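Local coordinates for leucine aminopeptidase 1 (Caenorhabditis elegans, PDB 2HC9), which releases N-terminal amino acids, preferably leucine, from peptides as a two-zinc M17 aminopeptidase and probably serves as a digestive enzyme, at residues Leu5-Ile10 against Asn145-Val150; Thr18-Val23 against His110-Ala115; Gly259-Lys264 against Asn307-Ile312; Ile330-Ala335 against Ser424-Met429. The protein carries 1 engineered substitution. One frame throughout, in Å; residues are numbered along the deposited sequence.

Contact 1. Residues Leu5-Ile10 against Asn145-Val150; sequences LVRNGI and NVNIDV. With GOL (glycerol), chain P.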
loop_
_atom_site.group_PDB
_atom_site.type_symbol
_atom_site.label_atom_id
_atom_site.label_comp_id
_atom_site.label_asym_id
_atom_site.label_seq_id
_atom_site.Cartn_x
_atom_site.Cartn_y
_atom_site.Cartn_z
ATOM N N LEU A 5 -31.540 -29.557 -24.931
ATOM C CA LEU A 5 -31.963 -29.747 -26.320
ATOM C C LEU A 5 -32.747 -28.516 -26.716
ATOM O O LEU A 5 -33.592 -28.040 -25.951
ATOM C CB LEU A 5 -32.907 -30.972 -26.436
ATOM C CG LEU A 5 -33.450 -31.223 -27.856
ATOM C CD1 LEU A 5 -32.310 -31.653 -28.798
ATOM C CD2 LEU A 5 -34.546 -32.313 -27.821
ATOM N N VAL A 6 -32.459 -28.004 -27.901
ATOM C CA VAL A 6 -33.187 -26.883 -28.448
ATOM C C VAL A 6 -34.126 -27.442 -29.529
ATOM O O VAL A 6 -33.685 -28.190 -30.417
ATOM C CB VAL A 6 -32.233 -25.822 -29.074
ATOM C CG1 VAL A 6 -33.044 -24.637 -29.633
ATOM C CG2 VAL A 6 -31.205 -25.339 -28.034
ATOM N N ARG A 7 -35.406 -27.090 -29.435
ATOM C CA ARG A 7 -36.398 -27.562 -30.420
ATOM C C ARG A 7 -37.093 -26.421 -31.125
ATOM O O ARG A 7 -37.271 -25.324 -30.584
ATOM C CB ARG A 7 -37.456 -28.447 -29.745
ATOM C CG ARG A 7 -36.872 -29.689 -29.058
ATOM C CD ARG A 7 -37.931 -30.628 -28.468
ATOM N NE ARG A 7 -38.738 -30.015 -27.417
ATOM C CZ ARG A 7 -39.489 -30.715 -26.565
ATOM N NH1 ARG A 7 -39.524 -32.044 -26.654
ATOM N NH2 ARG A 7 -40.228 -30.102 -25.653
ATOM N N ASN A 8 -37.536 -26.725 -32.339
ATOM C CA ASN A 8 -38.235 -25.782 -33.183
ATOM C C ASN A 8 -39.726 -25.932 -32.898
ATOM O O ASN A 8 -40.368 -26.800 -33.478
ATOM C CB ASN A 8 -37.917 -26.180 -34.626
ATOM C CG ASN A 8 -38.533 -25.262 -35.653
ATOM O OD1 ASN A 8 -39.008 -24.156 -35.346
ATOM N ND2 ASN A 8 -38.514 -25.720 -36.911
ATOM N N GLY A 9 -40.262 -25.131 -31.974
ATOM C CA GLY A 9 -41.689 -25.183 -31.609
ATOM C C GLY A 9 -41.950 -25.842 -30.266
ATOM O O GLY A 9 -41.190 -26.729 -29.837
ATOM N N ILE A 10 -43.022 -25.405 -29.605
ATOM C CA ILE A 10 -43.438 -25.973 -28.314
ATOM C C ILE A 10 -43.835 -27.441 -28.492
ATOM O O ILE A 10 -44.654 -27.779 -29.359
ATOM C CB ILE A 10 -44.613 -25.197 -27.697
ATOM C CG1 ILE A 10 -44.228 -23.747 -27.394
ATOM C CG2 ILE A 10 -45.155 -25.905 -26.428
ATOM C CD1 ILE A 10 -45.427 -22.870 -27.094
ATOM N N ASN A 145 -33.304 -32.578 -17.369
ATOM C CA ASN A 145 -33.570 -32.636 -18.786
ATOM C C ASN A 145 -34.103 -31.263 -19.179
ATOM O O ASN A 145 -35.188 -30.864 -18.739
ATOM C CB ASN A 145 -34.592 -33.759 -19.054
ATOM C CG ASN A 145 -35.245 -33.660 -20.415
ATOM O OD1 ASN A 145 -34.577 -33.626 -21.445
ATOM N ND2 ASN A 145 -36.573 -33.620 -20.422
ATOM N N VAL A 146 -33.323 -30.525 -19.972
ATOM C CA VAL A 146 -33.727 -29.172 -20.393
ATOM C C VAL A 146 -34.175 -29.174 -21.851
ATOM O O VAL A 146 -33.464 -29.669 -22.727
ATOM C CB VAL A 146 -32.597 -28.134 -20.177
ATOM C CG1 VAL A 146 -33.024 -26.738 -20.643
ATOM C CG2 VAL A 146 -32.139 -28.139 -18.702
ATOM N N ASN A 147 -35.374 -28.649 -22.096
ATOM C CA ASN A 147 -35.836 -28.388 -23.460
ATOM C C ASN A 147 -36.053 -26.885 -23.635
ATOM O O ASN A 147 -36.875 -26.291 -22.935
ATOM C CB ASN A 147 -37.153 -29.119 -23.742
ATOM C CG ASN A 147 -36.941 -30.616 -23.936
ATOM O OD1 ASN A 147 -36.450 -31.069 -24.974
ATOM N ND2 ASN A 147 -37.286 -31.376 -22.919
ATOM N N ILE A 148 -35.302 -26.284 -24.553
ATOM C CA ILE A 148 -35.556 -24.911 -24.990
ATOM C C ILE A 148 -36.371 -24.949 -26.279
ATOM O O ILE A 148 -35.849 -25.229 -27.370
ATOM C CB ILE A 148 -34.223 -24.107 -25.209
ATOM C CG1 ILE A 148 -33.305 -24.260 -23.962
ATOM C CG2 ILE A 148 -34.539 -22.635 -25.560
ATOM C CD1 ILE A 148 -31.908 -23.700 -24.142
ATOM N N ASP A 149 -37.655 -24.651 -26.134
ATOM C CA ASP A 149 -38.600 -24.629 -27.253
ATOM C C ASP A 149 -38.756 -23.225 -27.810
ATOM O O ASP A 149 -39.311 -22.322 -27.171
ATOM C CB ASP A 149 -39.958 -25.200 -26.812
ATOM C CG ASP A 149 -39.898 -26.708 -26.556
ATOM O OD1 ASP A 149 -38.823 -27.330 -26.777
ATOM O OD2 ASP A 149 -40.927 -27.265 -26.137
ATOM N N VAL A 150 -38.253 -23.056 -29.022
ATOM C CA VAL A 150 -38.221 -21.753 -29.628
ATOM C C VAL A 150 -39.493 -21.620 -30.458
ATOM O O VAL A 150 -39.783 -22.478 -31.301
ATOM C CB VAL A 150 -37.001 -21.589 -30.544
ATOM C CG1 VAL A 150 -37.004 -20.199 -31.160
ATOM C CG2 VAL A 150 -35.691 -21.843 -29.774
HETATM C C1 GOL P . -38.217 -34.448 -23.132
HETATM O O1 GOL P . -38.383 -34.281 -21.741
HETATM C C2 GOL P . -39.283 -35.363 -23.708
HETATM O O2 GOL P . -39.831 -34.788 -24.870
HETATM C C3 GOL P . -38.693 -36.735 -23.962
HETATM O O3 GOL P . -38.894 -37.561 -22.843
HETATM O O HOH W 1 -40.454 -22.464 -33.823
#
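Leu5-Asn8 and Asn145-Val150 run as parallel strands whose axes come within 4.7 Å and are inclined by 29°, bonded in the parallel pattern in which Leu5 and Arg7 each use both N-H and C=O, for example Val150 N to Arg7 O at 2.9 Å. On one face Arg7 grips Asp149 side-on with two nitrogens. Its NE meets OD1 of Asp149 at 2.8 Å, almost in the guanidinium plane, while NH2 reaches the syn lone pair of Asp149 OD2 at 3.0 Å. A bend at chi3 (-62°) places NE beside the carboxylate. The amide of Asn147 stacks on the guanidinium, its OD1 lying 3.4 Å from Arg7 CZ over the group's centre, where a partly negative oxygen suits a delocalised cation. Val6 and Val150 take the other face, CG1 of Val6 touching CG2 of Val150 at 3.9 Å; branched residues suit such a strand. Beyond the strand, Gly9, whose phi is positive (105°) so that a CB would strike the preceding carbonyl, still bonds Val150 O through its N. A further hydrogen bond, from Asp149 OD2 to His110 NE2, ties the salt bridge to strand 108-114; Gln11 N also bonds OD2, and helices 120-128 and 157-178 cover the valine face.

Contact 2. Residues Thr18-Val23 against His110-Ala115; sequences TSLIIV and HFVLFA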
loop_
_atom_site.group_PDB
_atom_site.type_symbol
_atom_site.label_atom_id
_atom_site.label_comp_id
_atom_site.label_asym_id
_atom_site.label_seq_id
_atom_site.Cartn_x
_atom_site.Cartn_y
_atom_site.Cartn_z
ATOM N N THR A 18 -41.750 -30.863 -13.539
ATOM C CA THR A 18 -41.269 -29.929 -14.563
ATOM C C THR A 18 -41.333 -28.503 -14.037
ATOM O O THR A 18 -42.362 -28.068 -13.502
ATOM C CB THR A 18 -42.127 -30.024 -15.813
ATOM O OG1 THR A 18 -42.027 -31.350 -16.313
ATOM C CG2 THR A 18 -41.677 -29.026 -16.877
ATOM N N SER A 19 -40.211 -27.801 -14.162
ATOM C CA SER A 19 -40.167 -26.346 -14.016
ATOM C C SER A 19 -40.383 -25.676 -15.358
ATOM O O SER A 19 -39.796 -26.090 -16.364
ATOM C CB SER A 19 -38.806 -25.881 -13.493
ATOM O OG SER A 19 -38.735 -24.463 -13.555
ATOM N N LEU A 20 -41.197 -24.629 -15.375
ATOM C CA LEU A 20 -41.485 -23.945 -16.616
ATOM C C LEU A 20 -40.961 -22.512 -16.563
ATOM O O LEU A 20 -41.277 -21.751 -15.641
ATOM C CB LEU A 20 -43.003 -23.907 -16.878
ATOM C CG LEU A 20 -43.443 -23.014 -18.046
ATOM C CD1 LEU A 20 -42.969 -23.591 -19.372
ATOM C CD2 LEU A 20 -44.983 -22.817 -18.067
ATOM N N ILE A 21 -40.190 -22.128 -17.569
ATOM C CA ILE A 21 -39.762 -20.734 -17.658
ATOM C C ILE A 21 -40.124 -20.168 -19.025
ATOM O O ILE A 21 -39.676 -20.678 -20.056
ATOM C CB ILE A 21 -38.242 -20.585 -17.353
ATOM C CG1 ILE A 21 -37.962 -21.050 -15.919
ATOM C CG2 ILE A 21 -37.780 -19.113 -17.580
ATOM C CD1 ILE A 21 -36.524 -21.204 -15.599
ATOM N N ILE A 22 -40.962 -19.129 -19.021
ATOM C CA ILE A 22 -41.362 -18.445 -20.261
ATOM C C ILE A 22 -40.511 -17.192 -20.468
ATOM O O ILE A 22 -40.329 -16.398 -19.545
ATOM C CB ILE A 22 -42.866 -18.042 -20.233
ATOM C CG1 ILE A 22 -43.724 -19.282 -19.963
ATOM C CG2 ILE A 22 -43.291 -17.339 -21.560
ATOM C CD1 ILE A 22 -45.136 -18.944 -19.448
ATOM N N VAL A 23 -39.985 -17.027 -21.680
ATOM C CA VAL A 23 -39.074 -15.919 -21.970
ATOM C C VAL A 23 -39.493 -15.148 -23.222
ATOM O O VAL A 23 -39.767 -15.743 -24.274
ATOM C CB VAL A 23 -37.614 -16.427 -22.133
ATOM C CG1 VAL A 23 -36.630 -15.224 -22.297
ATOM C CG2 VAL A 23 -37.232 -17.318 -20.956
ATOM N N HIS A 110 -38.457 -26.731 -18.681
ATOM C CA HIS A 110 -39.020 -26.440 -19.979
ATOM C C HIS A 110 -38.986 -24.917 -20.211
ATOM O O HIS A 110 -39.653 -24.164 -19.476
ATOM C CB HIS A 110 -40.469 -26.952 -20.018
ATOM C CG HIS A 110 -41.057 -27.003 -21.401
ATOM N ND1 HIS A 110 -42.376 -27.333 -21.632
ATOM C CD2 HIS A 110 -40.505 -26.784 -22.620
ATOM C CE1 HIS A 110 -42.612 -27.310 -22.935
ATOM N NE2 HIS A 110 -41.496 -26.978 -23.556
ATOM N N PHE A 111 -38.209 -24.481 -21.203
ATOM C CA PHE A 111 -38.250 -23.071 -21.650
ATOM C C PHE A 111 -39.167 -22.934 -22.838
ATOM O O PHE A 111 -39.042 -23.670 -23.824
ATOM C CB PHE A 111 -36.862 -22.517 -22.025
ATOM C CG PHE A 111 -35.933 -22.421 -20.846
ATOM C CD1 PHE A 111 -35.792 -21.221 -20.153
ATOM C CD2 PHE A 111 -35.271 -23.563 -20.384
ATOM C CE1 PHE A 111 -34.976 -21.153 -19.016
ATOM C CE2 PHE A 111 -34.448 -23.512 -19.256
ATOM C CZ PHE A 111 -34.291 -22.308 -18.567
ATOM N N VAL A 112 -40.053 -21.956 -22.742
ATOM C CA VAL A 112 -40.777 -21.475 -23.914
ATOM C C VAL A 112 -40.211 -20.102 -24.276
ATOM O O VAL A 112 -40.444 -19.107 -23.573
ATOM C CB VAL A 112 -42.283 -21.371 -23.668
ATOM C CG1 VAL A 112 -42.961 -20.826 -24.942
ATOM C CG2 VAL A 112 -42.860 -22.767 -23.311
ATOM N N LEU A 113 -39.470 -20.085 -25.364
ATOM C CA LEU A 113 -38.758 -18.879 -25.814
ATOM C C LEU A 113 -39.484 -18.236 -26.994
ATOM O O LEU A 113 -39.415 -18.733 -28.124
ATOM C CB LEU A 113 -37.310 -19.225 -26.191
ATOM C CG LEU A 113 -36.447 -18.089 -26.799
ATOM C CD1 LEU A 113 -36.294 -16.923 -25.804
ATOM C CD2 LEU A 113 -35.076 -18.629 -27.180
ATOM N N PHE A 114 -40.149 -17.109 -26.725
ATOM C CA PHE A 114 -40.787 -16.321 -27.791
ATOM C C PHE A 114 -39.798 -15.293 -28.312
ATOM O O PHE A 114 -39.654 -14.227 -27.743
ATOM C CB PHE A 114 -42.010 -15.588 -27.245
ATOM C CG PHE A 114 -43.128 -16.502 -26.835
ATOM C CD1 PHE A 114 -43.911 -17.142 -27.798
ATOM C CD2 PHE A 114 -43.424 -16.689 -25.485
ATOM C CE1 PHE A 114 -44.970 -17.992 -27.422
ATOM C CE2 PHE A 114 -44.482 -17.532 -25.089
ATOM C CZ PHE A 114 -45.257 -18.181 -26.066
ATOM N N ALA A 115 -39.103 -15.615 -29.385
ATOM C CA ALA A 115 -38.050 -14.723 -29.858
ATOM C C ALA A 115 -38.204 -14.588 -31.343
ATOM O O ALA A 115 -38.471 -15.568 -32.048
ATOM C CB ALA A 115 -36.678 -15.270 -29.497
#
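Ile21 and Phe111 lie side by side on two parallel strands, directly paired in register and pointing the same way. The CB of Ile21 sits 3.7 Å from Phe111 CE1; CG2, anti to the backbone N, touches CE1 and CD1; and the tip CD1 meets CE1 and, at 3.9 Å, CZ. CB, CG2 and CD1 all lie against the CD1-CE1-CZ part of the ring, a good use of a beta-branched residue whose bulk begins at CB. Val23 adds its CG2 at the edge of the same ring and sets CG1 3.9 Å from Leu113 CD1. On the reverse face Ile22 CG2 lies in the plane of the Phe114 ring, 3.7 Å from CE2, and Leu20 CD1 reaches Val112 CG2. His110 stands among these apolar groups, its NE2 turned to Asp149 of the neighbouring strand. Five backbone bonds join the strands, Ile21 and Val23 using both N-H and C=O; the one from His110 N to Ser19 O, 2.8 Å long, is almost straight at 176°. These are inner strands of the N-terminal domain's sheet: 72-77 flanks 18-25 and 145-151 flanks 108-114, while helix 36-42 packs on the Leu20 and Val112 face and helix 120-128 on that of Phe111 and Leu113.

Contact 3. Residues Gly259-Lys264 against Asn307-Ile312; sequences GGLQIK and NNVSPI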
loop_
_atom_site.group_PDB
_atom_site.type_symbol
_atom_site.label_atom_id
_atom_site.label_comp_id
_atom_site.label_asym_id
_atom_site.label_seq_id
_atom_site.Cartn_x
_atom_site.Cartn_y
_atom_site.Cartn_z
ATOM N N GLY A 259 1.069 -15.625 -11.888
ATOM C CA GLY A 259 1.810 -14.404 -12.217
ATOM C C GLY A 259 3.284 -14.702 -12.534
ATOM O O GLY A 259 3.982 -13.891 -13.184
ATOM N N GLY A 260 3.767 -15.852 -12.058
ATOM C CA GLY A 260 5.187 -16.194 -12.173
ATOM C C GLY A 260 5.991 -15.556 -11.061
ATOM O O GLY A 260 5.443 -15.185 -10.017
ATOM N N LEU A 261 7.307 -15.413 -11.238
ATOM C CA LEU A 261 8.100 -14.838 -10.147
ATOM C C LEU A 261 7.690 -13.410 -9.768
ATOM O O LEU A 261 7.829 -13.023 -8.604
ATOM C CB LEU A 261 9.603 -14.937 -10.423
ATOM C CG LEU A 261 10.251 -16.288 -10.090
ATOM C CD1 LEU A 261 11.612 -16.370 -10.779
ATOM C CD2 LEU A 261 10.426 -16.504 -8.556
ATOM N N GLN A 262 7.157 -12.641 -10.722
ATOM C CA GLN A 262 6.447 -11.405 -10.375
ATOM C C GLN A 262 5.016 -11.788 -9.997
ATOM O O GLN A 262 4.060 -11.621 -10.764
ATOM C CB GLN A 262 6.501 -10.370 -11.503
ATOM C CG GLN A 262 7.908 -9.746 -11.610
ATOM C CD GLN A 262 8.142 -9.134 -12.959
ATOM O OE1 GLN A 262 8.241 -9.853 -13.957
ATOM N NE2 GLN A 262 8.244 -7.808 -13.006
ATOM N N ILE A 263 4.906 -12.340 -8.794
ATOM C CA ILE A 263 3.731 -13.110 -8.376
ATOM C C ILE A 263 2.518 -12.225 -8.145
ATOM O O ILE A 263 2.648 -11.076 -7.700
ATOM C CB ILE A 263 4.101 -13.888 -7.083
ATOM C CG1 ILE A 263 3.139 -15.049 -6.810
ATOM C CG2 ILE A 263 4.267 -12.949 -5.872
ATOM C CD1 ILE A 263 3.747 -16.056 -5.762
ATOM N N LYS A 264 1.329 -12.762 -8.442
ATOM C CA LYS A 264 0.082 -12.081 -8.130
ATOM C C LYS A 264 -0.123 -11.955 -6.622
ATOM O O LYS A 264 0.518 -12.657 -5.827
ATOM C CB LYS A 264 -1.090 -12.825 -8.778
ATOM C CG LYS A 264 -1.012 -12.745 -10.317
ATOM C CD LYS A 264 -2.251 -13.459 -10.913
ATOM C CE LYS A 264 -2.221 -13.415 -12.453
ATOM N NZ LYS A 264 -2.511 -11.995 -12.950
ATOM N N ASN A 307 1.635 -21.083 -15.627
ATOM C CA ASN A 307 2.626 -20.054 -15.279
ATOM C C ASN A 307 2.845 -20.096 -13.757
ATOM O O ASN A 307 2.007 -19.610 -12.982
ATOM C CB ASN A 307 2.102 -18.671 -15.741
ATOM C CG ASN A 307 3.196 -17.602 -15.740
ATOM O OD1 ASN A 307 4.371 -17.909 -15.914
ATOM N ND2 ASN A 307 2.808 -16.345 -15.518
ATOM N N ASN A 308 3.931 -20.743 -13.331
ATOM C CA ASN A 308 4.138 -21.022 -11.911
ATOM C C ASN A 308 5.556 -20.636 -11.488
ATOM O O ASN A 308 6.293 -20.005 -12.245
ATOM C CB ASN A 308 3.795 -22.500 -11.562
ATOM C CG ASN A 308 3.170 -22.649 -10.153
ATOM O OD1 ASN A 308 3.746 -22.203 -9.155
ATOM N ND2 ASN A 308 2.005 -23.304 -10.069
ATOM N N VAL A 309 5.923 -20.993 -10.262
ATOM C CA VAL A 309 7.063 -20.387 -9.590
ATOM C C VAL A 309 8.078 -21.479 -9.208
ATOM O O VAL A 309 7.760 -22.396 -8.436
ATOM C CB VAL A 309 6.584 -19.644 -8.304
ATOM C CG1 VAL A 309 7.772 -19.132 -7.509
ATOM C CG2 VAL A 309 5.641 -18.489 -8.701
ATOM N N SER A 310 9.285 -21.382 -9.758
ATOM C CA SER A 310 10.397 -22.238 -9.322
ATOM C C SER A 310 11.707 -21.598 -9.755
ATOM O O SER A 310 11.687 -20.607 -10.499
ATOM C CB SER A 310 10.271 -23.648 -9.925
ATOM O OG SER A 310 10.770 -23.676 -11.260
ATOM N N PRO A 311 12.844 -22.169 -9.320
ATOM C CA PRO A 311 14.133 -21.615 -9.751
ATOM C C PRO A 311 14.392 -21.656 -11.263
ATOM O O PRO A 311 15.273 -20.947 -11.734
ATOM C CB PRO A 311 15.156 -22.506 -9.029
ATOM C CG PRO A 311 14.390 -23.026 -7.808
ATOM C CD PRO A 311 13.019 -23.290 -8.365
ATOM N N ILE A 312 13.642 -22.468 -12.010
ATOM C CA ILE A 312 13.785 -22.466 -13.456
ATOM C C ILE A 312 12.789 -21.576 -14.185
ATOM O O ILE A 312 12.855 -21.466 -15.410
ATOM C CB ILE A 312 13.836 -23.892 -14.056
ATOM C CG1 ILE A 312 12.486 -24.618 -13.891
ATOM C CG2 ILE A 312 15.055 -24.657 -13.495
ATOM C CD1 ILE A 312 12.301 -25.776 -14.888
#
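ND2 of Asn307 sits over the face of the peptide joining Gly259 and Gly260, 3.4 Å from Gly259 C and 3.6 Å from Gly260 N, with the amide and peptide planes tilted against each other; its OD1 lies 4.2 Å from Gly260 CA. With CG anti to the backbone N (chi1 -166°), the amide reaches across to the glycine loop. No hydrogen bond links the two segments here: ND2 instead donates to the zinc ligand Asp257 and to the carbonyl of Thr333. Both glycines have positive phi, 97° and 83°, at which any CB would press on the preceding carbonyl oxygen, and at Gly259 it would also clash with Lys264 N. Farther along, Val309 turns its two methyls to different partners. CG2 rests 3.6 Å from Gly260 O and also approaches Ile263 CD1, while CG1 meets Leu261 CD2 at 3.9 Å, a compact branched wedge against longer chains. Leu261 and Val309 also pack on neighbouring subunits, which places this patch at a subunit interface. The chemistry is therefore divided: apolar packing joins the loops, whereas the amide of Asn307 is a second-shell group that probably orients Asp257 and may stabilise its negative charge beside the zinc.

Contact 4. Residues Ile330-Ala335 against Ser424-Met429; sequences INNTDA and SNLGKM. With ZN (zinc ion), chain B.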
loop_
_atom_site.group_PDB
_atom_site.type_symbol
_atom_site.label_atom_id
_atom_site.label_comp_id
_atom_site.label_asym_id
_atom_site.label_seq_id
_atom_site.Cartn_x
_atom_site.Cartn_y
_atom_site.Cartn_z
ATOM N N ILE A 330 11.782 -10.098 -21.213
ATOM C CA ILE A 330 10.637 -10.267 -20.322
ATOM C C ILE A 330 10.858 -9.373 -19.107
ATOM O O ILE A 330 11.719 -9.671 -18.272
ATOM C CB ILE A 330 10.502 -11.730 -19.865
ATOM C CG1 ILE A 330 10.426 -12.668 -21.082
ATOM C CG2 ILE A 330 9.259 -11.897 -18.929
ATOM C CD1 ILE A 330 10.452 -14.185 -20.732
ATOM N N ASN A 331 10.090 -8.280 -18.996
ATOM C CA ASN A 331 10.134 -7.481 -17.765
ATOM C C ASN A 331 8.913 -7.691 -16.880
ATOM O O ASN A 331 8.790 -7.082 -15.825
ATOM C CB ASN A 331 10.366 -5.988 -18.072
ATOM C CG ASN A 331 9.241 -5.366 -18.886
ATOM O OD1 ASN A 331 8.568 -6.044 -19.669
ATOM N ND2 ASN A 331 9.036 -4.059 -18.707
ATOM N N ASN A 332 7.999 -8.545 -17.339
ATOM C CA ASN A 332 6.811 -8.865 -16.581
ATOM C C ASN A 332 6.401 -10.322 -16.829
ATOM O O ASN A 332 5.826 -10.657 -17.859
ATOM C CB ASN A 332 5.666 -7.902 -16.945
ATOM C CG ASN A 332 4.441 -8.095 -16.072
ATOM O OD1 ASN A 332 4.371 -9.022 -15.259
ATOM N ND2 ASN A 332 3.465 -7.225 -16.248
ATOM N N THR A 333 6.705 -11.180 -15.870
ATOM C CA THR A 333 6.399 -12.610 -15.984
ATOM C C THR A 333 4.906 -12.879 -15.997
ATOM O O THR A 333 4.502 -13.953 -16.405
ATOM C CB THR A 333 7.025 -13.449 -14.838
ATOM O OG1 THR A 333 6.459 -13.038 -13.579
ATOM C CG2 THR A 333 8.561 -13.275 -14.828
ATOM N N ASP A 334 4.105 -11.912 -15.535
ATOM C CA ASP A 334 2.624 -12.027 -15.536
ATOM C C ASP A 334 2.024 -11.537 -16.872
ATOM O O ASP A 334 0.811 -11.642 -17.108
ATOM C CB ASP A 334 2.074 -11.202 -14.369
ATOM C CG ASP A 334 0.646 -11.567 -13.983
ATOM O OD1 ASP A 334 0.041 -12.520 -14.536
ATOM O OD2 ASP A 334 0.120 -10.892 -13.087
ATOM N N ALA A 335 2.863 -10.995 -17.749
ATOM C CA ALA A 335 2.421 -10.633 -19.105
ATOM C C ALA A 335 2.799 -11.821 -20.015
ATOM O O ALA A 335 3.518 -11.674 -21.046
ATOM C CB ALA A 335 3.118 -9.318 -19.548
ATOM N N SER A 424 6.288 -5.902 -21.816
ATOM C CA SER A 424 5.342 -4.980 -21.191
ATOM C C SER A 424 6.028 -3.677 -20.843
ATOM O O SER A 424 7.236 -3.519 -21.052
ATOM C CB SER A 424 4.662 -5.602 -19.957
ATOM O OG SER A 424 5.460 -5.470 -18.826
ATOM N N ASN A 425 5.239 -2.746 -20.337
ATOM C CA ASN A 425 5.762 -1.496 -19.806
ATOM C C ASN A 425 5.177 -1.324 -18.412
ATOM O O ASN A 425 3.954 -1.351 -18.229
ATOM C CB ASN A 425 5.367 -0.346 -20.746
ATOM C CG ASN A 425 6.007 0.967 -20.351
ATOM O OD1 ASN A 425 6.026 1.321 -19.174
ATOM N ND2 ASN A 425 6.547 1.687 -21.326
ATOM N N LEU A 426 6.045 -1.193 -17.414
ATOM C CA LEU A 426 5.585 -1.210 -16.030
ATOM C C LEU A 426 5.347 0.195 -15.488
ATOM O O LEU A 426 5.031 0.368 -14.308
ATOM C CB LEU A 426 6.585 -1.955 -15.137
ATOM C CG LEU A 426 6.747 -3.456 -15.425
ATOM C CD1 LEU A 426 7.764 -4.057 -14.445
ATOM C CD2 LEU A 426 5.414 -4.176 -15.299
ATOM N N GLY A 427 5.533 1.199 -16.341
ATOM C CA GLY A 427 5.235 2.570 -15.970
ATOM C C GLY A 427 4.181 3.224 -16.849
ATOM O O GLY A 427 3.196 2.603 -17.249
ATOM N N LYS A 428 4.395 4.501 -17.126
ATOM C CA LYS A 428 3.478 5.270 -17.955
ATOM C C LYS A 428 3.716 4.889 -19.397
ATOM O O LYS A 428 4.859 4.712 -19.826
ATOM C CB LYS A 428 3.700 6.773 -17.772
ATOM C CG LYS A 428 2.567 7.469 -17.057
ATOM C CD LYS A 428 2.234 6.797 -15.730
ATOM C CE LYS A 428 1.025 7.446 -15.039
ATOM N NZ LYS A 428 1.101 8.942 -14.991
ATOM N N MET A 429 2.635 4.707 -20.138
ATOM C CA MET A 429 2.787 4.402 -21.537
ATOM C C MET A 429 1.821 5.250 -22.374
ATOM O O MET A 429 0.825 5.752 -21.849
ATOM C CB MET A 429 2.625 2.892 -21.749
ATOM C CG MET A 429 1.242 2.330 -21.581
ATOM S SD MET A 429 1.301 0.486 -21.472
ATOM C CE MET A 429 1.480 0.371 -19.720
HETATM ZN ZN ZN B . -0.376 -13.303 -16.317
HETATM O O HOH W 2 -1.964 -12.780 -17.460
#
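Asn331 OD1 is gripped by two donors of one residue: the hydroxyl of Ser424, 3.3 Å from OG and approaching from above the carbonyl plane, and, more weakly, the backbone N of Ser424 at 3.1 Å. The other end of the amide returns the bond, ND2 giving its N-H to Ser424 O at 3.0 Å. That acceptor lies close to the amide plane of Asn331, although the donor stands above the carbonyl plane of Ser424. Asparagine suits this place because one flat group carries both an acceptor and a donor for a neighbouring backbone. The side chain takes the crowded position between N and C (chi1 63°), and OG of Ser424 is similarly placed (83°) and lies close to Asn332 CB, at 3.1 Å. Asn332 opens a type I beta turn to Ala335, and its OD1 accepts from Asp334 N at 2.9 Å, forming an Asx turn. The beta turn and the Asx turn together present Asp334 to the zinc ion, bound by both its carbonyl oxygen and OD1, the latter at 2.0 Å; a water, Asp257 and Glu336 complete the five ligands. Lys264, a predicted active-site residue, pairs with the remaining carboxylate oxygen. Behind the turn, Ala335 CB fits against Ser424 CB with no more than a methyl. Leu426 covers the asparagines, its CD1 lying 3.5 Å from Asn331 O and its CD2 crossing to Asn332 ND2. Pro270 of a second subunit packs on this leucine, and Lys266 of that subunit on Asn332.

How the contacts relate
The four contacts form two groups on opposite sides of the chain's centre. Contacts 1 and 2 come first, with the segments of contact 2 lying in sequence between those of contact 1; they share the N-terminal sheet, where strands 145-151 and 108-114 are neighbours, and their centres are 9 Å apart. Contacts 3 and 4 follow in turn within the catalytic domain, their centres about 15 Å apart, both in loops around the zinc site and both touching the second subunit. Gly259 and Gln262 of contact 3 hydrogen-bond to Thr333 of contact 4, joining the two. Nearest atoms of the two groups remain about 34 Å apart, so the N-terminal sheet is built well away from the metal centre.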